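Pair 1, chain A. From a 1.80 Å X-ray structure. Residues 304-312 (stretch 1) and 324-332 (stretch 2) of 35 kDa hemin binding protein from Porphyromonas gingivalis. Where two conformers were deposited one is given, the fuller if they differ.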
# COMPACT_ATOMS: atom_id res chain seq x y z
N SER A 304 28.60 19.72 -17.23
CA SER A 304 29.66 19.30 -16.31
C SER A 304 29.58 17.82 -15.92
O SER A 304 30.61 17.21 -15.61
CB SER A 304 29.63 20.17 -15.05
OG SER A 304 30.45 19.63 -14.02
N LYS A 305 28.37 17.27 -15.90
CA LYS A 305 28.15 15.86 -15.58
C LYS A 305 26.84 15.39 -16.19
O LYS A 305 25.83 16.10 -16.11
CB LYS A 305 28.10 15.67 -14.06
CG LYS A 305 28.29 14.23 -13.58
CD LYS A 305 28.54 14.21 -12.09
CE LYS A 305 28.64 12.79 -11.55
NZ LYS A 305 29.74 12.02 -12.18
N MET A 306 26.85 14.21 -16.81
CA MET A 306 25.62 13.57 -17.27
C MET A 306 25.56 12.14 -16.71
O MET A 306 26.50 11.38 -16.86
CB MET A 306 25.56 13.54 -18.80
CG MET A 306 24.48 12.63 -19.39
SD MET A 306 24.37 12.69 -21.19
CE MET A 306 25.91 11.90 -21.64
N GLU A 307 24.45 11.82 -16.05
CA GLU A 307 24.21 10.47 -15.54
C GLU A 307 22.85 9.95 -16.00
O GLU A 307 21.87 10.70 -16.04
CB GLU A 307 24.28 10.46 -14.01
CG GLU A 307 25.71 10.51 -13.46
CD GLU A 307 25.74 10.88 -11.99
OE1 GLU A 307 25.31 12.00 -11.65
OE2 GLU A 307 26.22 10.05 -11.18
N VAL A 308 22.80 8.67 -16.38
CA VAL A 308 21.57 8.04 -16.87
C VAL A 308 21.09 7.02 -15.83
O VAL A 308 21.86 6.18 -15.37
CB VAL A 308 21.77 7.34 -18.25
CG1 VAL A 308 20.48 6.66 -18.71
CG2 VAL A 308 22.25 8.33 -19.32
N PHE A 309 19.81 7.12 -15.48
CA PHE A 309 19.20 6.18 -14.56
C PHE A 309 18.09 5.45 -15.29
O PHE A 309 17.38 6.05 -16.10
CB PHE A 309 18.59 6.94 -13.36
CG PHE A 309 19.61 7.67 -12.55
CD1 PHE A 309 20.21 7.06 -11.45
CD2 PHE A 309 20.02 8.95 -12.93
CE1 PHE A 309 21.20 7.73 -10.71
CE2 PHE A 309 21.00 9.61 -12.20
CZ PHE A 309 21.58 9.00 -11.09
N ASN A 310 17.92 4.17 -15.00
CA ASN A 310 16.81 3.45 -15.60
C ASN A 310 15.52 3.73 -14.82
O ASN A 310 15.52 4.57 -13.88
CB ASN A 310 17.11 1.93 -15.70
CG ASN A 310 17.36 1.28 -14.34
OD1 ASN A 310 16.92 1.79 -13.30
ND2 ASN A 310 18.10 0.16 -14.35
N ALA A 311 14.45 3.03 -15.17
CA ALA A 311 13.13 3.31 -14.57
C ALA A 311 13.00 2.88 -13.11
O ALA A 311 12.06 3.29 -12.42
CB ALA A 311 12.04 2.71 -15.41
N THR A 312 13.93 2.04 -12.65
CA THR A 312 13.99 1.63 -11.25
C THR A 312 15.03 2.44 -10.47
O THR A 312 15.29 2.15 -9.29
CB THR A 312 14.22 0.11 -11.10
OG1 THR A 312 15.42 -0.28 -11.79
CG2 THR A 312 13.04 -0.65 -11.69
N GLY A 324 12.39 1.64 -23.06
CA GLY A 324 11.93 1.94 -21.72
C GLY A 324 12.15 3.41 -21.44
O GLY A 324 12.63 4.16 -22.30
N VAL A 325 11.77 3.82 -20.24
CA VAL A 325 11.93 5.21 -19.85
C VAL A 325 13.18 5.33 -18.98
O VAL A 325 13.43 4.47 -18.13
CB VAL A 325 10.70 5.75 -19.07
CG1 VAL A 325 10.97 7.18 -18.63
CG2 VAL A 325 9.43 5.69 -19.93
N TYR A 326 13.96 6.38 -19.24
CA TYR A 326 15.17 6.70 -18.48
C TYR A 326 15.11 8.12 -17.93
O TYR A 326 14.49 8.99 -18.54
CB TYR A 326 16.41 6.55 -19.36
CG TYR A 326 16.58 5.14 -19.89
CD1 TYR A 326 17.44 4.23 -19.25
CD2 TYR A 326 15.86 4.70 -20.99
CE1 TYR A 326 17.59 2.92 -19.73
CE2 TYR A 326 15.99 3.37 -21.47
CZ TYR A 326 16.86 2.50 -20.83
OH TYR A 326 17.01 1.21 -21.29
N VAL A 327 15.76 8.34 -16.80
CA VAL A 327 15.94 9.69 -16.27
C VAL A 327 17.40 10.10 -16.47
O VAL A 327 18.32 9.40 -16.03
CB VAL A 327 15.58 9.76 -14.76
CG1 VAL A 327 15.83 11.17 -14.20
CG2 VAL A 327 14.13 9.37 -14.56
N VAL A 328 17.61 11.22 -17.15
CA VAL A 328 18.95 11.73 -17.33
C VAL A 328 19.11 12.89 -16.38
O VAL A 328 18.34 13.84 -16.43
CB VAL A 328 19.21 12.22 -18.76
CG1 VAL A 328 20.67 12.64 -18.91
CG2 VAL A 328 18.83 11.13 -19.78
N ARG A 329 20.12 12.80 -15.52
CA ARG A 329 20.43 13.89 -14.60
C ARG A 329 21.62 14.62 -15.22
O ARG A 329 22.72 14.05 -15.30
CB ARG A 329 20.72 13.33 -13.22
CG ARG A 329 21.16 14.35 -12.16
CD ARG A 329 21.02 13.76 -10.76
NE ARG A 329 22.14 12.88 -10.39
CZ ARG A 329 22.15 12.10 -9.31
NH1 ARG A 329 21.10 12.07 -8.49
NH2 ARG A 329 23.20 11.34 -9.05
N ILE A 330 21.40 15.84 -15.69
CA ILE A 330 22.47 16.64 -16.30
C ILE A 330 22.73 17.91 -15.52
O ILE A 330 21.83 18.73 -15.34
CB ILE A 330 22.18 17.07 -17.76
CG1 ILE A 330 21.22 16.11 -18.46
CG2 ILE A 330 23.48 17.23 -18.54
CD1 ILE A 330 20.88 16.55 -19.86
N THR A 331 23.98 18.08 -15.08
CA THR A 331 24.40 19.29 -14.39
C THR A 331 25.03 20.20 -15.44
O THR A 331 26.01 19.84 -16.10
CB THR A 331 25.38 18.98 -13.25
OG1 THR A 331 24.79 18.00 -12.39
CG2 THR A 331 25.67 20.24 -12.43
N ALA A 332 24.42 21.37 -15.63
CA ALA A 332 24.86 22.31 -16.66
C ALA A 332 24.51 23.71 -16.20
O ALA A 332 23.40 23.95 -15.69
CB ALA A 332 24.17 22.00 -17.99
O HOH W 1 24.46 15.22 -13.39
O HOH W 2 14.34 1.91 -17.89

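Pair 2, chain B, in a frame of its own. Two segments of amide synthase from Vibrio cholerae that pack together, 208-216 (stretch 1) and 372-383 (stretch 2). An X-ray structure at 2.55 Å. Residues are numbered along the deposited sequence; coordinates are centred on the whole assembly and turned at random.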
# COMPACT_ATOMS: atom_id res chain seq x y z
N ALA B 208 -5.82 -43.23 -4.36
CA ALA B 208 -6.04 -42.57 -3.07
C ALA B 208 -6.61 -43.40 -1.94
O ALA B 208 -7.50 -44.21 -2.14
CB ALA B 208 -6.92 -41.32 -3.28
N VAL B 209 -6.09 -43.17 -0.74
CA VAL B 209 -6.58 -43.85 0.45
C VAL B 209 -6.78 -42.77 1.52
O VAL B 209 -6.11 -41.74 1.51
CB VAL B 209 -5.59 -44.95 0.96
CG1 VAL B 209 -5.56 -46.11 -0.05
CG2 VAL B 209 -4.18 -44.37 1.15
N SER B 210 -7.72 -43.00 2.44
CA SER B 210 -7.98 -42.00 3.46
C SER B 210 -8.65 -42.52 4.73
O SER B 210 -9.22 -43.61 4.75
CB SER B 210 -8.83 -40.88 2.87
OG SER B 210 -8.94 -39.82 3.79
N LEU B 211 -8.54 -41.73 5.78
CA LEU B 211 -9.11 -42.05 7.08
C LEU B 211 -9.45 -40.73 7.76
O LEU B 211 -8.72 -39.75 7.62
CB LEU B 211 -8.10 -42.80 7.93
CG LEU B 211 -8.71 -43.87 8.84
CD1 LEU B 211 -9.15 -45.04 7.96
CD2 LEU B 211 -7.69 -44.32 9.88
N SER B 212 -10.55 -40.71 8.50
CA SER B 212 -10.99 -39.50 9.18
C SER B 212 -11.04 -39.71 10.68
O SER B 212 -11.56 -40.72 11.16
CB SER B 212 -12.37 -39.08 8.69
OG SER B 212 -12.38 -38.85 7.29
N TYR B 213 -10.49 -38.75 11.41
CA TYR B 213 -10.48 -38.78 12.86
C TYR B 213 -11.10 -37.49 13.38
O TYR B 213 -10.64 -36.40 13.06
CB TYR B 213 -9.06 -38.92 13.39
CG TYR B 213 -8.94 -38.67 14.89
CD1 TYR B 213 -9.65 -39.43 15.81
CD2 TYR B 213 -8.08 -37.68 15.37
CE1 TYR B 213 -9.51 -39.22 17.19
CE2 TYR B 213 -7.93 -37.46 16.74
CZ TYR B 213 -8.65 -38.23 17.64
OH TYR B 213 -8.48 -38.00 18.99
N THR B 214 -12.17 -37.62 14.16
CA THR B 214 -12.85 -36.46 14.71
C THR B 214 -12.18 -36.02 16.00
O THR B 214 -12.04 -36.80 16.94
CB THR B 214 -14.34 -36.75 15.00
OG1 THR B 214 -15.01 -37.07 13.77
CG2 THR B 214 -15.00 -35.53 15.62
N LEU B 215 -11.74 -34.76 16.02
CA LEU B 215 -11.08 -34.21 17.18
C LEU B 215 -12.03 -34.03 18.34
O LEU B 215 -13.17 -33.58 18.17
CB LEU B 215 -10.45 -32.86 16.83
CG LEU B 215 -9.36 -32.95 15.76
CD1 LEU B 215 -8.93 -31.57 15.35
CD2 LEU B 215 -8.17 -33.74 16.30
N ASN B 216 -11.56 -34.41 19.52
CA ASN B 216 -12.33 -34.29 20.73
C ASN B 216 -12.66 -32.82 20.99
O ASN B 216 -11.83 -31.93 20.75
CB ASN B 216 -11.53 -34.89 21.88
CG ASN B 216 -12.08 -34.54 23.23
OD1 ASN B 216 -11.67 -33.56 23.83
ND2 ASN B 216 -13.02 -35.35 23.71
N HIS B 372 -17.50 -26.13 16.48
CA HIS B 372 -18.46 -27.21 16.32
C HIS B 372 -17.72 -28.54 16.25
O HIS B 372 -17.10 -28.97 17.22
CB HIS B 372 -19.29 -26.98 15.06
CG HIS B 372 -20.05 -25.70 15.07
ND1 HIS B 372 -20.93 -25.37 16.08
CD2 HIS B 372 -20.06 -24.65 14.21
CE1 HIS B 372 -21.45 -24.17 15.84
NE2 HIS B 372 -20.93 -23.72 14.71
N GLU B 373 -17.80 -29.19 15.10
CA GLU B 373 -17.10 -30.45 14.91
C GLU B 373 -15.94 -30.17 13.97
O GLU B 373 -16.10 -29.50 12.95
CB GLU B 373 -18.02 -31.51 14.32
CG GLU B 373 -17.34 -32.84 14.08
CD GLU B 373 -18.29 -33.89 13.53
OE1 GLU B 373 -19.14 -33.53 12.68
OE2 GLU B 373 -18.17 -35.07 13.93
N LEU B 374 -14.76 -30.67 14.33
CA LEU B 374 -13.57 -30.49 13.53
C LEU B 374 -12.95 -31.85 13.28
O LEU B 374 -12.52 -32.53 14.22
CB LEU B 374 -12.56 -29.61 14.26
CG LEU B 374 -11.26 -29.35 13.53
CD1 LEU B 374 -11.52 -28.46 12.32
CD2 LEU B 374 -10.28 -28.68 14.48
N CYS B 375 -12.90 -32.25 12.01
CA CYS B 375 -12.32 -33.55 11.65
C CYS B 375 -10.99 -33.42 10.91
O CYS B 375 -10.71 -32.40 10.28
CB CYS B 375 -13.30 -34.35 10.79
SG CYS B 375 -14.92 -34.52 11.55
N LEU B 376 -10.17 -34.47 11.03
CA LEU B 376 -8.88 -34.53 10.38
C LEU B 376 -8.92 -35.67 9.38
O LEU B 376 -9.30 -36.78 9.74
CB LEU B 376 -7.76 -34.81 11.39
CG LEU B 376 -6.45 -35.32 10.77
CD1 LEU B 376 -5.90 -34.30 9.80
CD2 LEU B 376 -5.43 -35.59 11.85
N ASP B 377 -8.57 -35.39 8.14
CA ASP B 377 -8.56 -36.41 7.11
C ASP B 377 -7.13 -36.61 6.66
O ASP B 377 -6.48 -35.66 6.22
CB ASP B 377 -9.38 -35.99 5.90
CG ASP B 377 -10.81 -35.66 6.26
OD1 ASP B 377 -11.39 -36.34 7.13
OD2 ASP B 377 -11.37 -34.72 5.64
N ILE B 378 -6.64 -37.85 6.77
CA ILE B 378 -5.28 -38.17 6.34
C ILE B 378 -5.40 -38.94 5.03
O ILE B 378 -5.77 -40.10 5.02
CB ILE B 378 -4.55 -39.04 7.38
CG1 ILE B 378 -4.74 -38.46 8.78
CG2 ILE B 378 -3.07 -39.10 7.05
CD1 ILE B 378 -4.25 -37.06 8.93
N THR B 379 -5.10 -38.28 3.92
CA THR B 379 -5.19 -38.89 2.60
C THR B 379 -3.84 -39.01 1.89
O THR B 379 -3.05 -38.07 1.88
CB THR B 379 -6.11 -38.06 1.71
OG1 THR B 379 -7.43 -38.09 2.26
CG2 THR B 379 -6.12 -38.59 0.29
N ALA B 380 -3.59 -40.18 1.30
CA ALA B 380 -2.35 -40.41 0.59
C ALA B 380 -2.61 -41.05 -0.75
O ALA B 380 -3.59 -41.77 -0.92
CB ALA B 380 -1.44 -41.31 1.40
N ASP B 381 -1.75 -40.74 -1.71
CA ASP B 381 -1.84 -41.33 -3.04
C ASP B 381 -0.76 -42.41 -3.04
O ASP B 381 0.43 -42.11 -3.11
CB ASP B 381 -1.53 -40.28 -4.11
CG ASP B 381 -1.05 -40.90 -5.40
OD1 ASP B 381 -1.44 -42.06 -5.69
OD2 ASP B 381 -0.29 -40.23 -6.14
N LEU B 382 -1.17 -43.66 -2.93
CA LEU B 382 -0.21 -44.75 -2.87
C LEU B 382 0.75 -44.85 -4.06
O LEU B 382 1.79 -45.49 -3.97
CB LEU B 382 -0.94 -46.08 -2.65
CG LEU B 382 -1.66 -46.08 -1.29
CD1 LEU B 382 -2.14 -47.47 -0.92
CD2 LEU B 382 -0.71 -45.56 -0.22
N ALA B 383 0.41 -44.18 -5.16
CA ALA B 383 1.26 -44.18 -6.35
C ALA B 383 2.39 -43.15 -6.24
O ALA B 383 3.27 -43.10 -7.10
CB ALA B 383 0.42 -43.90 -7.58

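In both pairs two strands run antiparallel and form a ladder, and 14 central residues of pair 2 superpose on pair 1 with an RMSD of 0.5 Å over N, CA and C. The strand axes approach to 4.7 Å in pair 1 and 4.6 Å in pair 2, with 157° and 155° between their N-to-C directions. The buried surface is likewise similar, 705 and 750 Å².

The register is common to both. Glu A307 and Arg A329 form a hydrogen-bonded pair, with Glu A307 N to Arg A329 O at 2.9 Å and Arg A329 N to Glu A307 O at 2.8 Å. Phe A309 and Val A327 repeat this pattern, and their counterparts Tyr B213 and Leu B376 do the same: Tyr B213 N to Leu B376 O and Leu B376 N to Tyr B213 O are both 2.8 Å. The ladders differ at Ala A311 and its match Leu B215. Leu B215 N donates directly to Leu B374 O at 3.0 Å, whereas Ala A311 N lies 3.4 Å from Val A325 O at a poor angle, and a water spans the gap, its O accepting from Ala A311 N (2.9 Å) and donating to Val A325 O (2.7 Å).

Side chains differ in chemistry on the face carrying Met A306, Val A308, Val A328 and Ile A330. Pair 1 packs it with apolar groups: Met A306 CG meets Val A328 CG1 at 3.8 Å, and Val A308 CG1 meets Tyr A326 CD1 at 3.9 Å. The equivalent positions in pair 2, Ser B210, Ser B212, Asp B377 and Thr B379, are polar and join across the strands by hydrogen bonds. Ser B212 OG donates to Asp B377 OD1 at 2.7 Å, and Ser B210 OG bonds to Thr B379 OG1 at 2.8 Å. On this face pair 2 adds side-chain hydrogen bonds to the backbone ladder, where pair 1 adds apolar contacts.

The other face reverses part of this contrast. In pair 1, Glu A307 OE1 and Arg A329 NH2 form a salt bridge at 3.4 Å, its hydrogen bond weak, while Phe A309 CZ lies over one face of the guanidinium, 3.5 Å from Arg A329 NH2. The matching Leu B211, Ile B378 and Tyr B213 carry no charge, and the ends of Leu B211 and Tyr B213 lead away from the opposing strand. Toward the ends of the ladder pair 2 adds apolar contacts: Val B209 CG1 reaches Leu B382 CD1 at 3.8 Å, and Leu B215 CD1 approaches Leu B374 CD2 at 3.3 Å, short for two carbons.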